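Local coordinates for sensor protein (PDB 2OOL) that binds a bilin as a bacteriophytochrome photoreceptor, this being its PAS-GAF chromophore-binding part; the whole protein is probably also a histidine kinase, at residues E134-F145 with F305-A313. Sequence-based numbering, arbitrary orientation. Where two conformers were deposited one is given.
Sequences EPRDESRYTNEF and FVSYEVRQA
Glu134 and Arg311 form a buried salt bridge at the end of strand 128-134, where the chain leaves the PAS sheet and passes the start of the long GAF helix 308-332. The guanidinium meets the carboxylate end-on: Arg311 NH2 lies 2.8 Å from Glu134 OE2, on its syn lone pair, and Arg311 NH1 3.1 Å from Glu134 OE1. NH1 also donates to Val306 O, in the carbonyl plane; together with the Glu134 carboxylate this bond holds the guanidinium in its orientation. An alanine in place of Arg311 would probably leave the Glu134 carboxylate without its countercharge and Val306 O without this donor. Water 1 donates to Glu134 OE1 and accepts from Tyr308 N at the first turn of the helix. Beside the bridge, Pro135 CG sits over a face of the Phe305 ring, a CH-pi contact 4.2 Å from the centroid, while Glu134 OE1 reaches that ring's edge. Asp137 OD1 accepts from Ser307 OG at 2.5 Å through its anti lone pair. Ser307 is the N-cap of helix 308-332, and its OG accepts a weak bond from Val310 N. Phe145 CZ packs 3.4 Å from Ala313 CB, with Ile176 adjoining both. This is the PAS-GAF junction of the phytochrome chromophore-binding domain, with helix 142-157 starting against helix 308-332 through Phe145.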
loop_
_atom_site.group_PDB
_atom_site.type_symbol
_atom_site.label_atom_id
_atom_site.label_comp_id
_atom_site.label_asym_id
_atom_site.label_seq_id
_atom_site.Cartn_x
_atom_site.Cartn_y
_atom_site.Cartn_z
ATOM N N GLU A 134 -1.323 13.654 -16.497
ATOM C CA GLU A 134 -2.065 12.391 -16.713
ATOM C C GLU A 134 -3.426 12.506 -16.048
ATOM O O GLU A 134 -3.572 13.276 -15.141
ATOM C CB GLU A 134 -1.353 11.197 -16.021
ATOM C CG GLU A 134 -0.183 10.591 -16.775
ATOM C CD GLU A 134 0.322 9.257 -16.192
ATOM O OE1 GLU A 134 -0.157 8.818 -15.092
ATOM O OE2 GLU A 134 1.259 8.691 -16.817
ATOM N N PRO A 135 -4.379 11.623 -16.410
ATOM C CA PRO A 135 -5.604 11.540 -15.631
ATOM C C PRO A 135 -5.340 11.082 -14.203
ATOM O O PRO A 135 -4.385 10.346 -13.939
ATOM C CB PRO A 135 -6.446 10.490 -16.367
ATOM C CG PRO A 135 -5.765 10.236 -17.667
ATOM C CD PRO A 135 -4.336 10.650 -17.510
ATOM N N ARG A 136 -6.184 11.505 -13.284
ATOM C CA ARG A 136 -5.987 11.192 -11.888
ATOM C C ARG A 136 -6.443 9.784 -11.499
ATOM O O ARG A 136 -7.240 9.157 -12.187
ATOM C CB ARG A 136 -6.749 12.194 -11.016
ATOM C CG ARG A 136 -6.365 13.644 -11.263
ATOM C CD ARG A 136 -6.732 14.552 -10.101
ATOM N NE ARG A 136 -6.112 14.098 -8.863
ATOM C CZ ARG A 136 -6.346 14.624 -7.658
ATOM N NH1 ARG A 136 -7.160 15.687 -7.512
ATOM N NH2 ARG A 136 -5.731 14.124 -6.585
ATOM N N ASP A 137 -5.960 9.342 -10.349
ATOM C CA ASP A 137 -6.390 8.100 -9.776
ATOM C C ASP A 137 -7.871 8.179 -9.408
ATOM O O ASP A 137 -8.313 9.158 -8.792
ATOM C CB ASP A 137 -5.562 7.771 -8.539
ATOM C CG ASP A 137 -5.882 6.394 -7.986
ATOM O OD1 ASP A 137 -5.362 5.383 -8.515
ATOM O OD2 ASP A 137 -6.661 6.337 -7.019
ATOM N N GLU A 138 -8.622 7.149 -9.791
ATOM C CA GLU A 138 -10.101 7.145 -9.622
ATOM C C GLU A 138 -10.677 6.140 -8.621
ATOM O O GLU A 138 -11.866 5.844 -8.694
ATOM C CB GLU A 138 -10.779 6.870 -10.985
ATOM C CG GLU A 138 -11.209 8.112 -11.793
ATOM C CD GLU A 138 -11.878 7.720 -13.136
ATOM O OE1 GLU A 138 -13.110 7.415 -13.134
ATOM O OE2 GLU A 138 -11.161 7.716 -14.181
ATOM N N SER A 139 -9.918 5.594 -7.683
ATOM C CA SER A 139 -10.532 4.462 -6.917
ATOM C C SER A 139 -11.475 4.866 -5.776
ATOM O O SER A 139 -11.204 5.748 -4.962
ATOM C CB SER A 139 -9.501 3.437 -6.417
ATOM O OG SER A 139 -10.169 2.348 -5.760
ATOM N N ARG A 140 -12.592 4.159 -5.696
ATOM C CA ARG A 140 -13.456 4.293 -4.545
ATOM C C ARG A 140 -13.041 3.265 -3.462
ATOM O O ARG A 140 -13.791 3.081 -2.488
ATOM C CB ARG A 140 -14.937 4.107 -4.942
ATOM C CG ARG A 140 -15.367 4.709 -6.320
ATOM C CD ARG A 140 -16.851 4.311 -6.622
ATOM N NE ARG A 140 -17.312 4.557 -8.008
ATOM C CZ ARG A 140 -18.529 4.227 -8.460
ATOM N NH1 ARG A 140 -19.401 3.636 -7.647
ATOM N NH2 ARG A 140 -18.883 4.478 -9.723
ATOM N N TYR A 141 -11.877 2.609 -3.623
ATOM C CA TYR A 141 -11.506 1.416 -2.795
ATOM C C TYR A 141 -10.023 1.366 -2.373
ATOM O O TYR A 141 -9.380 0.296 -2.443
ATOM C CB TYR A 141 -11.915 0.115 -3.549
ATOM C CG TYR A 141 -13.390 0.131 -3.906
ATOM C CD1 TYR A 141 -14.348 0.292 -2.902
ATOM C CD2 TYR A 141 -13.832 0.065 -5.235
ATOM C CE1 TYR A 141 -15.712 0.355 -3.192
ATOM C CE2 TYR A 141 -15.224 0.130 -5.541
ATOM C CZ TYR A 141 -16.141 0.282 -4.510
ATOM O OH TYR A 141 -17.503 0.363 -4.741
ATOM N N THR A 142 -9.511 2.521 -1.919
ATOM C CA THR A 142 -8.091 2.692 -1.614
ATOM C C THR A 142 -7.679 1.912 -0.348
ATOM O O THR A 142 -6.600 1.302 -0.325
ATOM C CB THR A 142 -7.674 4.215 -1.497
ATOM O OG1 THR A 142 -8.105 4.947 -2.659
ATOM C CG2 THR A 142 -6.151 4.370 -1.344
ATOM N N ASN A 143 -8.537 1.879 0.675
ATOM C CA ASN A 143 -8.244 1.067 1.886
ATOM C C ASN A 143 -8.102 -0.464 1.594
ATOM O O ASN A 143 -7.148 -1.113 2.061
ATOM C CB ASN A 143 -9.257 1.353 3.004
ATOM C CG ASN A 143 -9.014 2.723 3.685
ATOM O OD1 ASN A 143 -7.875 3.100 3.986
ATOM N ND2 ASN A 143 -10.095 3.454 3.941
ATOM N N GLU A 144 -9.039 -0.999 0.813
ATOM C CA GLU A 144 -8.935 -2.356 0.266
ATOM C C GLU A 144 -7.655 -2.521 -0.559
ATOM O O GLU A 144 -6.968 -3.537 -0.480
ATOM C CB GLU A 144 -10.142 -2.679 -0.625
ATOM C CG GLU A 144 -11.508 -2.551 0.057
ATOM C CD GLU A 144 -12.646 -3.095 -0.798
ATOM O OE1 GLU A 144 -12.383 -3.805 -1.799
ATOM O OE2 GLU A 144 -13.815 -2.806 -0.462
ATOM N N PHE A 145 -7.354 -1.520 -1.370
ATOM C CA PHE A 145 -6.154 -1.516 -2.173
ATOM C C PHE A 145 -4.908 -1.696 -1.307
ATOM O O PHE A 145 -4.108 -2.577 -1.592
ATOM C CB PHE A 145 -6.085 -0.187 -2.920
ATOM C CG PHE A 145 -4.878 -0.016 -3.760
ATOM C CD1 PHE A 145 -4.791 -0.626 -4.995
ATOM C CD2 PHE A 145 -3.860 0.840 -3.364
ATOM C CE1 PHE A 145 -3.680 -0.424 -5.805
ATOM C CE2 PHE A 145 -2.740 1.067 -4.192
ATOM C CZ PHE A 145 -2.659 0.421 -5.403
ATOM N N PHE A 305 -6.385 2.506 -19.126
ATOM C CA PHE A 305 -5.395 3.301 -18.409
ATOM C C PHE A 305 -5.276 2.842 -16.979
ATOM O O PHE A 305 -6.244 2.415 -16.372
ATOM C CB PHE A 305 -5.772 4.783 -18.431
ATOM C CG PHE A 305 -4.741 5.701 -17.785
ATOM C CD1 PHE A 305 -5.027 6.367 -16.594
ATOM C CD2 PHE A 305 -3.491 5.879 -18.362
ATOM C CE1 PHE A 305 -4.107 7.203 -16.004
ATOM C CE2 PHE A 305 -2.546 6.706 -17.779
ATOM C CZ PHE A 305 -2.863 7.388 -16.576
ATOM N N VAL A 306 -4.073 2.936 -16.450
ATOM C CA VAL A 306 -3.786 2.611 -15.075
ATOM C C VAL A 306 -3.120 3.839 -14.458
ATOM O O VAL A 306 -2.149 4.388 -15.030
ATOM C CB VAL A 306 -2.840 1.332 -14.974
ATOM C CG1 VAL A 306 -2.549 0.963 -13.518
ATOM C CG2 VAL A 306 -3.470 0.158 -15.674
ATOM N N SER A 307 -3.662 4.334 -13.344
ATOM C CA SER A 307 -3.174 5.633 -12.775
ATOM C C SER A 307 -1.739 5.561 -12.273
ATOM O O SER A 307 -1.221 4.500 -12.031
ATOM C CB SER A 307 -4.057 6.098 -11.621
ATOM O OG SER A 307 -3.752 5.358 -10.442
ATOM N N TYR A 308 -1.081 6.699 -12.082
ATOM C CA TYR A 308 0.300 6.683 -11.673
ATOM C C TYR A 308 0.505 5.902 -10.363
ATOM O O TYR A 308 1.501 5.165 -10.211
ATOM C CB TYR A 308 0.778 8.093 -11.472
ATOM C CG TYR A 308 2.264 8.240 -11.367
ATOM C CD1 TYR A 308 3.049 8.251 -12.503
ATOM C CD2 TYR A 308 2.875 8.391 -10.144
ATOM C CE1 TYR A 308 4.417 8.418 -12.414
ATOM C CE2 TYR A 308 4.241 8.564 -10.045
ATOM C CZ TYR A 308 5.001 8.560 -11.176
ATOM O OH TYR A 308 6.371 8.734 -11.094
ATOM N N GLU A 309 -0.410 6.112 -9.409
ATOM C CA GLU A 309 -0.311 5.524 -8.096
ATOM C C GLU A 309 -0.486 3.991 -8.166
ATOM O O GLU A 309 0.193 3.274 -7.437
ATOM C CB GLU A 309 -1.368 6.115 -7.123
ATOM C CG GLU A 309 -1.229 7.623 -6.798
ATOM C CD GLU A 309 -2.086 8.522 -7.692
ATOM O OE1 GLU A 309 -2.279 8.178 -8.887
ATOM O OE2 GLU A 309 -2.578 9.570 -7.187
ATOM N N VAL A 310 -1.361 3.500 -9.044
ATOM C CA VAL A 310 -1.470 2.066 -9.258
ATOM C C VAL A 310 -0.191 1.471 -9.857
ATOM O O VAL A 310 0.224 0.365 -9.468
ATOM C CB VAL A 310 -2.717 1.670 -10.051
ATOM C CG1 VAL A 310 -2.701 0.144 -10.362
ATOM C CG2 VAL A 310 -3.997 2.010 -9.225
ATOM N N ARG A 311 0.452 2.210 -10.756
ATOM C CA ARG A 311 1.734 1.822 -11.338
ATOM C C ARG A 311 2.822 1.810 -10.300
ATOM O O ARG A 311 3.647 0.892 -10.316
ATOM C CB ARG A 311 2.096 2.679 -12.584
ATOM C CG ARG A 311 0.977 2.584 -13.646
ATOM C CD ARG A 311 1.271 3.010 -15.070
ATOM N NE ARG A 311 2.052 4.219 -15.271
ATOM C CZ ARG A 311 1.553 5.461 -15.348
ATOM N NH1 ARG A 311 0.258 5.714 -15.141
ATOM N NH2 ARG A 311 2.358 6.468 -15.602
ATOM N N GLN A 312 2.830 2.769 -9.368
ATOM C CA GLN A 312 3.790 2.750 -8.275
ATOM C C GLN A 312 3.589 1.505 -7.368
ATOM O O GLN A 312 4.560 1.015 -6.759
ATOM C CB GLN A 312 3.705 3.992 -7.410
ATOM C CG GLN A 312 4.164 5.295 -8.057
ATOM C CD GLN A 312 3.998 6.472 -7.107
ATOM O OE1 GLN A 312 2.875 6.778 -6.633
ATOM N NE2 GLN A 312 5.105 7.108 -6.789
ATOM N N ALA A 313 2.339 1.041 -7.256
ATOM C CA ALA A 313 2.032 -0.155 -6.462
ATOM C C ALA A 313 2.590 -1.412 -7.140
ATOM O O ALA A 313 3.242 -2.192 -6.501
ATOM C CB ALA A 313 0.537 -0.291 -6.215
HETATM O O HOH W 1 -1.931 9.104 -13.213
HETATM O O HOH W 2 -4.538 10.912 -8.507
#